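Local coordinates for protein peptidase M28 (Shewanella amazonensis SB2B, PDB 3IIB) that probably works as a dimeric zinc metallopeptidase of family M28, with carboxypeptidase or dipeptidase activity at a two-zinc centre, at residues A327-F332 against G373-S378; L83-Q88 against N210-R215; V91-G96 against A182-M187; V32-R37 against K45-W50. All coordinates share one frame; numbering follows the deposited sequence.

Contact 1. Residues A327-F332 against G373-S378; sequences AAESDF and GGPDVS. With ZN (zinc ion), chain C.
G374 lies against E329 so closely that the two CA atoms are 5.0 Å apart; E329 is on strand 324-329, whose chain runs on to zinc ligand D331. The amide N of G374 shares a water with the backbone N of E329, and both donate to it. P375 follows, its CD and CG beside two carboxylates: CD is 3.3 Å from E329 OE1, and CG 3.6 Å from D331 OD2. The backbone N of D376 gives the hydrogen bond of the contact, 2.7 Å to E329 OE1 on the syn side and 24° out of the carboxylate plane. E329 brings its acid group there with CG anti to the backbone N (chi1 176°) and an extended chain. The side chains of E329 and D376 cross obliquely, their carboxylate planes 60° apart. V377 closes the run, its CG1 4.0 Å from A327 CB. D331 binds one zinc through both oxygens, OD2 at 2.3 Å from the metal, and H257 and D269 share that zinc. The N-H of D376 pointing at E329 OE1 would probably stabilise negative charge on this buried acid, two residues before the metal-bound aspartate.

Contact 2. Residues L83-Q88 against N210-R215; sequences LSPFPQ and NAMLKR
M212, a selenomethionine on helix 203-213, pushes its whole side chain into the turn at P85 and F86, and this is the tight part of the contact. Its selenium sits 3.6 Å from P85 CD, while CG meets the F86 ring at the edge, 3.7 Å from CD2. The selenium lies 5.1 Å from the ring centroid and 71° off the normal, an oblique Met-aromatic contact. An extended chain beyond CG carries the methyl CE on to 3.4 Å from F86 O. P85, which follows a cis peptide bond, lays its CB over the centre of one face of the same ring, 4.0 Å above the plane. The sparser side faces the second subunit: there R215 CD comes only to 3.9 Å from F86 CE2, with the guanidinium plane nearly perpendicular to the ring. R215 NH1 is tied back to A211 O at 3.1 Å, and NH2 makes salt bridges to E28 and E33 of the second subunit. V32 of that subunit packs on M212 and R215, and its T31 O takes a bond from Q88 NE2. The contact thus joins the hairpin turn between strands 62-84 and 88-94 to the last part of helix 203-213, beside strand 220-242.

Contact 3. Residues V91-G96 against A182-M187; sequences VVTALG and AHTGMM
T184 hangs its hydroxyl on the neighbouring strand: OG1 donates to A94 O over 2.8 Å, in the plane of the carbonyl. It reaches there because OG1 stands anti to its own backbone N (chi1 -164°). Two backbone bonds follow at G96. Its N-H goes to G185 O at 2.8 Å, bent to 143° and arriving above the carbonyl plane, and its own O takes the N-H of M187 at 3.2 Å. Together they make a single beta bridge between G96 and M186, where the backbones come close, CA of G96 to CA of M186 4.5 Å. Around these polar links sit the apolar contacts. A182 CB rests on the backbone of V92 and T93, 3.5 Å from T93 N, with T93 CG2 beside it, and L95 CB lies 3.7 Å from M187 CG, the selenomethionine chain bending twice beyond it.

Further out, R75 bonds both A94 O and T184 OG1, so one arginine ties together the acceptor and the hydroxyl that meets it, while E263 holds T93 OG1. T184 O accepts from ND1 of H402, a ligand of the second zinc, and G185 also lies close to that histidine. A carbonyl on the ND1 side probably fixes the rotation of the H402 ring and may make its other nitrogen a stronger metal donor. In this way the end of strand 88-94 and the residues after it bond to the loop that supplies a second-shell group of the zinc centre.

Contact 4. Residues V32-R37 against K45-W50; sequences VEVGPR and KVAVDW
V34 packs against V46, A47 and W50 of helix 42-57 in a helix-loop-helix arrangement, where helix 22-33 ends and a short loop leads into the next helix. The apolar contacts come first. Both methyls of V34 are used: CG1, anti to the backbone N (chi1 -173°), sits 3.7 Å from A47 CB and also touches V46 CG1, while CG2 presses on W50 CB at 3.6 Å. A47 CB is also met by the aliphatic part of R37, whose CD is 3.7 Å away. No hydrogen bond crosses between the two segments, so the polar groups are settled separately. R37 NH1 donates to G35 O at 2.8 Å from above the carbonyl plane. The guanidinium is gripped further by loops near zinc ligands H257 and D269: NE bonds L258 O, NH2 bonds G266 O, and NH1 also bonds T265 O. E33 OE2 and W50 NE1 both bond to S29 OG, one serine of helix 22-33 serving the two side chains. The remaining carboxylate oxygen, E33 OE1, lies in the plane of the indole at its edge, 3.6 Å from W50 CD1.

Contacts 1, 3 and 4 are buried, whereas contact 2 is partly buried, its centre about 35 Å from the centre of the chain. Contacts 1, 2 and 3 all reach the large mixed sheet; 2 and 3 use its adjoining strands 62-84 and 88-94, while contact 4 joins the end of helix 22-33 and its following loop to helix 42-57. The chemistry follows the place: contact 1 gathers acids around a metal ligand, contact 3 relies on backbone and hydroxyl bonds behind the other zinc, and contacts 2 and 4 have no hydrogen bond between their segments and depend on apolar packing. Both of these touch the second subunit.

Contact 1. Residues A327-F332 against G373-S378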
# COMPACT_ATOMS: atom_id res chain seq x y z
N ALA A 327 -10.69 3.76 -34.66
CA ALA A 327 -9.64 3.89 -33.67
C ALA A 327 -10.12 3.43 -32.28
O ALA A 327 -11.27 3.64 -31.96
CB ALA A 327 -9.19 5.36 -33.57
N ALA A 328 -9.22 2.84 -31.48
CA ALA A 328 -9.51 2.41 -30.10
C ALA A 328 -8.24 2.46 -29.29
O ALA A 328 -7.14 2.36 -29.84
CB ALA A 328 -10.12 0.99 -30.03
N GLU A 329 -8.40 2.65 -27.99
CA GLU A 329 -7.26 2.74 -27.07
C GLU A 329 -7.50 1.96 -25.79
O GLU A 329 -8.57 2.05 -25.19
CB GLU A 329 -6.95 4.18 -26.71
CG GLU A 329 -5.85 4.29 -25.69
CD GLU A 329 -5.37 5.71 -25.41
OE1 GLU A 329 -6.24 6.57 -25.17
OE2 GLU A 329 -4.12 5.95 -25.43
N SER A 330 -6.48 1.22 -25.37
CA SER A 330 -6.46 0.51 -24.08
C SER A 330 -5.76 1.43 -23.06
O SER A 330 -4.54 1.65 -23.13
CB SER A 330 -5.70 -0.78 -24.19
OG SER A 330 -5.76 -1.57 -22.98
N ASP A 331 -6.53 1.95 -22.11
CA ASP A 331 -5.97 2.79 -21.02
C ASP A 331 -6.91 2.74 -19.81
O ASP A 331 -7.34 3.76 -19.30
CB ASP A 331 -5.78 4.22 -21.45
CG ASP A 331 -5.10 5.05 -20.39
OD1 ASP A 331 -4.29 4.46 -19.66
OD2 ASP A 331 -5.32 6.26 -20.31
N PHE A 332 -7.21 1.53 -19.37
CA PHE A 332 -7.92 1.33 -18.10
C PHE A 332 -7.37 0.07 -17.42
O PHE A 332 -8.12 -0.75 -16.90
CB PHE A 332 -9.42 1.30 -18.36
CG PHE A 332 -10.26 1.56 -17.15
CD1 PHE A 332 -9.79 2.28 -16.07
CD2 PHE A 332 -11.57 1.08 -17.10
CE1 PHE A 332 -10.58 2.50 -14.99
CE2 PHE A 332 -12.39 1.35 -16.01
CZ PHE A 332 -11.89 2.05 -14.95
N GLY A 373 -14.52 6.71 -26.95
CA GLY A 373 -13.18 6.27 -27.21
C GLY A 373 -12.29 6.63 -26.03
O GLY A 373 -12.59 7.53 -25.23
N GLY A 374 -11.18 5.93 -25.94
CA GLY A 374 -10.19 6.22 -24.91
C GLY A 374 -9.57 7.59 -25.06
O GLY A 374 -9.75 8.27 -26.06
N PRO A 375 -8.83 8.00 -24.05
CA PRO A 375 -8.41 9.38 -23.97
C PRO A 375 -7.71 9.92 -25.21
O PRO A 375 -8.10 10.96 -25.73
CB PRO A 375 -7.44 9.38 -22.78
CG PRO A 375 -7.78 8.22 -22.00
CD PRO A 375 -8.47 7.23 -22.85
N ASP A 376 -6.69 9.21 -25.69
CA ASP A 376 -5.92 9.71 -26.83
C ASP A 376 -6.63 9.69 -28.19
O ASP A 376 -6.14 10.32 -29.14
CB ASP A 376 -4.63 8.92 -26.92
CG ASP A 376 -3.74 9.14 -25.72
OD1 ASP A 376 -3.48 10.32 -25.44
OD2 ASP A 376 -3.35 8.15 -25.05
N VAL A 377 -7.73 8.95 -28.29
CA VAL A 377 -8.54 8.96 -29.51
C VAL A 377 -9.87 9.68 -29.34
O VAL A 377 -10.70 9.72 -30.26
CB VAL A 377 -8.77 7.51 -30.05
CG1 VAL A 377 -7.43 6.85 -30.28
CG2 VAL A 377 -9.64 6.69 -29.08
N SER A 378 -10.06 10.30 -28.18
CA SER A 378 -11.37 10.85 -27.82
C SER A 378 -11.69 12.11 -28.63
O SER A 378 -12.84 12.53 -28.65
CB SER A 378 -11.45 11.16 -26.32
OG SER A 378 -10.53 12.18 -25.94
ZN ZN C . -3.77 6.25 -18.58
O HOH W 1 -10.97 3.33 -27.05
O HOH W 2 -5.78 5.99 -17.33
O HOH W 3 -3.68 8.05 -17.86

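Contact 2. Residues L83-Q88 against N210-R215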
# COMPACT_ATOMS: atom_id res chain seq x y z
N LEU A 83 0.60 19.50 12.68
CA LEU A 83 1.28 20.19 13.79
C LEU A 83 0.42 20.25 15.05
O LEU A 83 0.95 20.21 16.17
CB LEU A 83 1.71 21.61 13.39
CG LEU A 83 2.68 21.73 12.20
CD1 LEU A 83 2.96 23.23 11.92
CD2 LEU A 83 3.97 21.00 12.45
N SER A 84 -0.89 20.34 14.84
CA SER A 84 -1.85 20.40 15.93
C SER A 84 -3.24 20.04 15.40
O SER A 84 -3.54 20.24 14.23
CB SER A 84 -1.84 21.79 16.59
OG SER A 84 -2.23 22.79 15.68
N PRO A 85 -4.10 19.48 16.28
CA PRO A 85 -3.96 19.27 17.74
C PRO A 85 -2.98 18.15 18.21
O PRO A 85 -2.40 18.26 19.27
CB PRO A 85 -5.37 18.92 18.16
CG PRO A 85 -6.00 18.30 16.94
CD PRO A 85 -5.38 18.97 15.77
N PHE A 86 -2.83 17.10 17.41
CA PHE A 86 -2.04 15.93 17.78
C PHE A 86 -1.00 15.74 16.69
O PHE A 86 -1.34 15.35 15.56
CB PHE A 86 -2.94 14.69 17.83
CG PHE A 86 -4.20 14.90 18.63
CD1 PHE A 86 -4.12 15.22 19.99
CD2 PHE A 86 -5.45 14.84 18.03
CE1 PHE A 86 -5.25 15.44 20.71
CE2 PHE A 86 -6.58 15.04 18.77
CZ PHE A 86 -6.49 15.35 20.09
N PRO A 87 0.27 16.01 17.02
CA PRO A 87 1.23 16.03 15.94
C PRO A 87 1.43 14.63 15.35
O PRO A 87 1.65 13.69 16.08
CB PRO A 87 2.51 16.52 16.61
CG PRO A 87 2.07 17.23 17.80
CD PRO A 87 0.86 16.54 18.27
N GLN A 88 1.42 14.53 14.03
CA GLN A 88 1.59 13.27 13.35
C GLN A 88 2.12 13.45 11.94
O GLN A 88 1.79 14.44 11.28
CB GLN A 88 0.24 12.58 13.21
CG GLN A 88 -0.37 12.13 14.48
CD GLN A 88 -1.17 10.89 14.33
OE1 GLN A 88 -0.82 10.02 13.58
NE2 GLN A 88 -2.23 10.75 15.15
N ASN A 210 -9.88 14.09 9.39
CA ASN A 210 -11.32 14.12 9.68
C ASN A 210 -11.60 13.80 11.16
O ASN A 210 -12.41 14.48 11.79
CB ASN A 210 -12.09 13.13 8.81
CG ASN A 210 -12.39 13.64 7.39
OD1 ASN A 210 -12.35 14.85 7.10
ND2 ASN A 210 -12.76 12.70 6.52
N ALA A 211 -10.94 12.78 11.70
CA ALA A 211 -11.11 12.36 13.11
C ALA A 211 -10.75 13.48 14.09
O ALA A 211 -11.38 13.63 15.14
CB ALA A 211 -10.24 11.13 13.37
N MSE A 212 -9.73 14.26 13.75
CA MSE A 212 -9.38 15.43 14.56
C MSE A 212 -10.41 16.58 14.46
O MSE A 212 -10.71 17.21 15.47
CB MSE A 212 -8.00 15.92 14.14
CG MSE A 212 -6.90 15.00 14.62
SE MSE A 212 -5.14 15.69 14.26
CE MSE A 212 -4.18 13.97 14.31
N LEU A 213 -10.88 16.86 13.23
CA LEU A 213 -11.91 17.85 12.99
C LEU A 213 -13.19 17.48 13.68
O LEU A 213 -13.89 18.35 14.18
CB LEU A 213 -12.15 18.03 11.49
CG LEU A 213 -10.98 18.64 10.71
CD1 LEU A 213 -11.27 18.50 9.19
CD2 LEU A 213 -10.70 20.09 11.10
N LYS A 214 -13.50 16.18 13.73
CA LYS A 214 -14.71 15.69 14.40
C LYS A 214 -14.65 15.92 15.90
O LYS A 214 -15.68 15.86 16.57
CB LYS A 214 -14.98 14.20 14.12
CG LYS A 214 -15.62 13.91 12.78
CD LYS A 214 -16.13 12.47 12.68
N ARG A 215 -13.45 16.17 16.43
CA ARG A 215 -13.29 16.51 17.83
C ARG A 215 -13.45 18.02 18.08
O ARG A 215 -13.16 18.49 19.18
CB ARG A 215 -11.92 16.04 18.33
CG ARG A 215 -11.86 14.53 18.53
CD ARG A 215 -10.39 14.06 18.49
NE ARG A 215 -10.17 12.76 19.10
CZ ARG A 215 -10.44 11.58 18.53
NH1 ARG A 215 -10.90 11.49 17.28
NH2 ARG A 215 -10.17 10.48 19.18

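Contact 3. Residues V91-G96 against A182-M187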
# COMPACT_ATOMS: atom_id res chain seq x y z
N VAL A 91 1.49 11.27 4.69
CA VAL A 91 2.11 10.73 3.48
C VAL A 91 1.43 11.53 2.36
O VAL A 91 0.20 11.53 2.21
CB VAL A 91 1.92 9.21 3.29
CG1 VAL A 91 2.19 8.79 1.83
CG2 VAL A 91 2.86 8.39 4.28
N VAL A 92 2.25 12.27 1.65
CA VAL A 92 1.78 13.30 0.73
C VAL A 92 2.55 13.15 -0.57
O VAL A 92 3.69 12.69 -0.57
CB VAL A 92 1.98 14.72 1.35
CG1 VAL A 92 3.46 15.06 1.52
CG2 VAL A 92 1.31 15.79 0.54
N THR A 93 1.96 13.63 -1.65
CA THR A 93 2.70 13.86 -2.88
C THR A 93 2.19 15.12 -3.59
O THR A 93 1.00 15.44 -3.53
CB THR A 93 2.61 12.62 -3.81
OG1 THR A 93 3.63 12.71 -4.81
CG2 THR A 93 1.23 12.53 -4.44
N ALA A 94 3.08 15.81 -4.28
CA ALA A 94 2.69 16.98 -5.04
C ALA A 94 1.75 16.53 -6.16
O ALA A 94 1.95 15.45 -6.77
CB ALA A 94 3.95 17.67 -5.67
N LEU A 95 0.76 17.37 -6.45
CA LEU A 95 0.01 17.25 -7.68
C LEU A 95 0.91 17.63 -8.84
O LEU A 95 1.77 18.49 -8.71
CB LEU A 95 -1.26 18.10 -7.65
CG LEU A 95 -2.23 17.74 -6.51
CD1 LEU A 95 -3.58 18.53 -6.68
CD2 LEU A 95 -2.45 16.23 -6.40
N GLY A 96 0.73 16.94 -9.97
CA GLY A 96 1.54 17.17 -11.14
C GLY A 96 1.48 18.59 -11.63
O GLY A 96 0.44 19.08 -11.96
N ALA A 182 -0.09 8.16 -1.59
CA ALA A 182 -0.57 9.42 -2.11
C ALA A 182 -0.62 9.35 -3.65
O ALA A 182 0.34 8.88 -4.31
CB ALA A 182 0.28 10.59 -1.59
N HIS A 183 -1.77 9.74 -4.20
CA HIS A 183 -2.02 9.66 -5.64
C HIS A 183 -1.72 11.03 -6.25
O HIS A 183 -2.28 12.06 -5.83
CB HIS A 183 -3.46 9.32 -5.95
CG HIS A 183 -3.94 7.99 -5.48
ND1 HIS A 183 -4.52 7.06 -6.34
CD2 HIS A 183 -3.99 7.44 -4.25
CE1 HIS A 183 -4.92 6.02 -5.65
NE2 HIS A 183 -4.60 6.22 -4.37
N THR A 184 -0.82 11.05 -7.24
CA THR A 184 -0.53 12.26 -8.01
C THR A 184 -1.44 12.34 -9.24
O THR A 184 -2.44 11.63 -9.32
CB THR A 184 0.99 12.34 -8.36
OG1 THR A 184 1.32 13.67 -8.79
CG2 THR A 184 1.47 11.21 -9.39
N GLY A 185 -1.08 13.22 -10.18
CA GLY A 185 -1.86 13.42 -11.40
C GLY A 185 -1.91 14.89 -11.74
O GLY A 185 -1.57 15.75 -10.91
N MSE A 186 -2.32 15.17 -12.96
CA MSE A 186 -2.19 16.50 -13.51
C MSE A 186 -3.13 17.44 -12.78
O MSE A 186 -4.27 17.08 -12.35
CB MSE A 186 -2.50 16.49 -15.01
CG MSE A 186 -2.23 17.75 -15.69
SE MSE A 186 -0.43 17.98 -15.82
CE MSE A 186 -0.67 19.32 -17.21
N MSE A 187 -2.65 18.66 -12.61
CA MSE A 187 -3.51 19.76 -12.25
C MSE A 187 -3.11 20.95 -13.11
O MSE A 187 -2.03 20.95 -13.75
CB MSE A 187 -3.35 20.09 -10.80
CG MSE A 187 -1.97 20.35 -10.47
SE MSE A 187 -1.79 21.81 -9.25
CE MSE A 187 -2.63 23.08 -10.11

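Contact 4. Residues V32-R37 against K45-W50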
# COMPACT_ATOMS: atom_id res chain seq x y z
N VAL A 32 10.59 -3.03 -16.08
CA VAL A 32 11.96 -3.30 -15.59
C VAL A 32 13.03 -2.46 -16.28
O VAL A 32 13.87 -1.86 -15.61
CB VAL A 32 12.31 -4.80 -15.72
CG1 VAL A 32 13.81 -5.06 -15.32
CG2 VAL A 32 11.33 -5.65 -14.90
N GLU A 33 12.97 -2.39 -17.62
CA GLU A 33 14.06 -1.78 -18.40
C GLU A 33 13.94 -0.24 -18.56
O GLU A 33 14.89 0.41 -18.99
CB GLU A 33 14.15 -2.44 -19.76
CG GLU A 33 14.36 -3.98 -19.72
CD GLU A 33 14.12 -4.63 -21.07
OE1 GLU A 33 14.38 -3.95 -22.08
OE2 GLU A 33 13.58 -5.77 -21.14
N VAL A 34 12.77 0.30 -18.22
CA VAL A 34 12.51 1.72 -18.19
C VAL A 34 12.02 2.15 -16.85
O VAL A 34 12.61 3.05 -16.26
CB VAL A 34 11.48 2.13 -19.29
CG1 VAL A 34 11.32 3.66 -19.38
CG2 VAL A 34 11.91 1.56 -20.64
N GLY A 35 10.92 1.56 -16.36
CA GLY A 35 10.30 2.03 -15.14
C GLY A 35 9.41 3.25 -15.39
O GLY A 35 8.90 3.44 -16.49
N PRO A 36 9.25 4.12 -14.36
CA PRO A 36 8.38 5.27 -14.54
C PRO A 36 8.91 6.14 -15.64
O PRO A 36 10.13 6.27 -15.77
CB PRO A 36 8.45 5.99 -13.19
CG PRO A 36 9.69 5.53 -12.58
CD PRO A 36 9.94 4.13 -13.06
N ARG A 37 8.03 6.75 -16.44
CA ARG A 37 8.48 7.54 -17.60
C ARG A 37 7.58 8.79 -17.77
O ARG A 37 6.74 8.91 -18.67
CB ARG A 37 8.50 6.66 -18.87
CG ARG A 37 7.27 5.86 -19.03
CD ARG A 37 7.46 4.41 -19.34
NE ARG A 37 6.14 3.80 -19.36
CZ ARG A 37 5.64 2.99 -18.42
NH1 ARG A 37 6.39 2.59 -17.40
NH2 ARG A 37 4.38 2.59 -18.53
N LYS A 45 12.82 9.86 -23.03
CA LYS A 45 13.61 9.32 -24.13
C LYS A 45 13.93 7.84 -23.96
O LYS A 45 13.91 7.10 -24.95
CB LYS A 45 14.90 10.12 -24.33
CG LYS A 45 15.81 9.56 -25.39
CD LYS A 45 16.98 10.53 -25.63
CE LYS A 45 17.72 10.26 -26.95
NZ LYS A 45 17.87 8.85 -27.44
N VAL A 46 14.24 7.42 -22.74
CA VAL A 46 14.47 5.97 -22.45
C VAL A 46 13.29 5.11 -22.88
O VAL A 46 13.51 4.08 -23.52
CB VAL A 46 14.89 5.72 -20.98
CG1 VAL A 46 15.07 4.22 -20.67
CG2 VAL A 46 16.20 6.56 -20.63
N ALA A 47 12.07 5.55 -22.58
CA ALA A 47 10.87 4.80 -22.94
C ALA A 47 10.67 4.78 -24.46
O ALA A 47 10.35 3.73 -25.05
CB ALA A 47 9.64 5.37 -22.23
N VAL A 48 10.90 5.94 -25.11
CA VAL A 48 10.78 6.00 -26.57
C VAL A 48 11.79 5.03 -27.23
O VAL A 48 11.42 4.29 -28.16
CB VAL A 48 10.91 7.49 -27.08
CG1 VAL A 48 11.20 7.53 -28.58
CG2 VAL A 48 9.68 8.30 -26.65
N ASP A 49 13.05 5.06 -26.77
CA ASP A 49 14.09 4.25 -27.38
C ASP A 49 13.74 2.77 -27.14
O ASP A 49 13.86 1.93 -28.03
CB ASP A 49 15.45 4.62 -26.84
CG ASP A 49 15.95 5.96 -27.37
OD1 ASP A 49 15.39 6.42 -28.37
OD2 ASP A 49 16.87 6.54 -26.77
N TRP A 50 13.20 2.49 -25.96
CA TRP A 50 12.81 1.11 -25.61
C TRP A 50 11.72 0.62 -26.57
O TRP A 50 11.78 -0.50 -27.04
CB TRP A 50 12.35 1.02 -24.16
CG TRP A 50 11.62 -0.27 -23.86
CD1 TRP A 50 12.16 -1.42 -23.37
CD2 TRP A 50 10.23 -0.53 -24.05
NE1 TRP A 50 11.20 -2.39 -23.25
CE2 TRP A 50 9.99 -1.86 -23.64
CE3 TRP A 50 9.13 0.25 -24.47
CZ2 TRP A 50 8.72 -2.45 -23.70
CZ3 TRP A 50 7.86 -0.34 -24.54
CH2 TRP A 50 7.67 -1.68 -24.15